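Local coordinates for protein esterase (Xanthomonas oryzae pv. oryzae, PDB 3H2I) that acts as an esterase that degrades rice cell walls and contributes to bacterial virulence on rice, at residues V119-D124 with D150-A155. The protein carries 1 engineered substitution. Numbering follows the deposited sequence.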
# COMPACT_ATOMS: atom_id res chain seq x y z
N VAL A 119 6.35 -12.33 11.19
CA VAL A 119 4.94 -12.66 11.04
C VAL A 119 4.44 -11.51 10.18
O VAL A 119 4.64 -10.34 10.53
CB VAL A 119 4.18 -12.64 12.39
CG1 VAL A 119 2.68 -12.75 12.14
CG2 VAL A 119 4.66 -13.78 13.29
N VAL A 120 3.82 -11.81 9.04
CA VAL A 120 3.34 -10.75 8.17
C VAL A 120 1.82 -10.68 8.18
O VAL A 120 1.15 -11.69 7.97
CB VAL A 120 3.79 -10.95 6.71
CG1 VAL A 120 3.45 -9.71 5.88
CG2 VAL A 120 5.28 -11.23 6.65
N VAL A 121 1.29 -9.48 8.43
CA VAL A 121 -0.17 -9.28 8.44
C VAL A 121 -0.55 -8.18 7.44
O VAL A 121 -0.05 -7.06 7.52
CB VAL A 121 -0.70 -8.86 9.83
CG1 VAL A 121 -2.22 -8.68 9.77
CG2 VAL A 121 -0.34 -9.90 10.88
N GLY A 122 -1.42 -8.52 6.50
CA GLY A 122 -1.84 -7.54 5.52
C GLY A 122 -3.35 -7.50 5.34
O GLY A 122 -4.00 -8.54 5.22
N SER A 123 -3.92 -6.30 5.34
CA SER A 123 -5.36 -6.17 5.13
C SER A 123 -5.60 -6.02 3.65
O SER A 123 -4.80 -5.39 2.95
CB SER A 123 -5.92 -4.94 5.84
OG SER A 123 -7.21 -4.64 5.32
N ASP A 124 -6.69 -6.59 3.14
CA ASP A 124 -6.98 -6.46 1.73
C ASP A 124 -7.54 -5.06 1.46
O ASP A 124 -7.62 -4.63 0.31
CB ASP A 124 -7.98 -7.53 1.27
CG ASP A 124 -7.34 -8.90 1.11
OD1 ASP A 124 -6.29 -9.00 0.42
OD2 ASP A 124 -7.87 -9.88 1.66
N ASP A 150 -6.81 -2.69 12.45
CA ASP A 150 -7.76 -3.73 12.80
C ASP A 150 -7.37 -5.10 12.26
O ASP A 150 -7.77 -6.12 12.82
CB ASP A 150 -9.15 -3.32 12.32
CG ASP A 150 -9.70 -2.12 13.09
OD1 ASP A 150 -10.71 -1.52 12.65
OD2 ASP A 150 -9.13 -1.79 14.15
N ALA A 151 -6.58 -5.14 11.19
CA ALA A 151 -6.13 -6.42 10.64
C ALA A 151 -5.14 -7.05 11.62
O ALA A 151 -5.18 -8.25 11.88
CB ALA A 151 -5.46 -6.22 9.27
N MET A 152 -4.25 -6.22 12.15
CA MET A 152 -3.25 -6.69 13.10
C MET A 152 -3.93 -7.11 14.39
O MET A 152 -3.51 -8.06 15.05
CB MET A 152 -2.24 -5.58 13.36
CG MET A 152 -1.43 -5.21 12.11
SD MET A 152 -0.11 -4.04 12.46
CE MET A 152 1.21 -5.16 12.79
N ARG A 153 -4.99 -6.39 14.76
CA ARG A 153 -5.73 -6.74 15.97
C ARG A 153 -6.32 -8.14 15.82
O ARG A 153 -6.15 -8.98 16.70
CB ARG A 153 -6.85 -5.72 16.22
CG ARG A 153 -6.35 -4.45 16.87
CD ARG A 153 -7.42 -3.38 17.00
NE ARG A 153 -6.89 -2.21 17.69
CZ ARG A 153 -7.45 -1.00 17.65
NH1 ARG A 153 -8.56 -0.80 16.95
NH2 ARG A 153 -6.90 0.01 18.31
N ALA A 154 -6.99 -8.38 14.70
CA ALA A 154 -7.59 -9.67 14.44
C ALA A 154 -6.51 -10.74 14.30
O ALA A 154 -6.67 -11.87 14.79
CB ALA A 154 -8.45 -9.61 13.17
N ALA A 155 -5.42 -10.39 13.64
CA ALA A 155 -4.33 -11.33 13.45
C ALA A 155 -3.85 -11.81 14.81
O ALA A 155 -3.65 -13.00 15.02
CB ALA A 155 -3.17 -10.67 12.68
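Val121 of strand 119-123 pushes its two methyl groups against the one-turn ridge that Ala151 and Ala155 form on helix 141-162. The tight end is at Ala155, whose CB lies 3.4 Å from Val121 CG2, closer than carbons usually pack, and 3.7 Å from Val121 CG1, so that the methyl straddles both branches. With CG1 anti to the backbone N (chi1 -179°), that branch also reaches Ala151, 3.7 Å from its carbonyl O, which is already bonded to Ala155 N within the helix. Two residues further along the strand, Ser123 CB meets Ala151 CB at 3.7 Å, while Ser123 OG is hydrogen-bonded to Tyr51 OH and to the backbone N of Tyr125. Packing is looser toward Met152, where CG stands 4.3 Å from Val121 CG1 and the side chain runs on to Leu81 and Phe197. The partly exposed Arg153 points away from the strand, bridging to Asp150 and Glu196. The axes of segments 119-123 and 150-155 approach to 7.7 Å, their N-to-C directions 131° apart, as suits a helix laid on the central sheet of an alpha/beta-hydrolase-like fold. No hydrogen bond or salt bridge links the segments; small methyl groups permit the close approach, implying cohesion by apolar burial and shape fit.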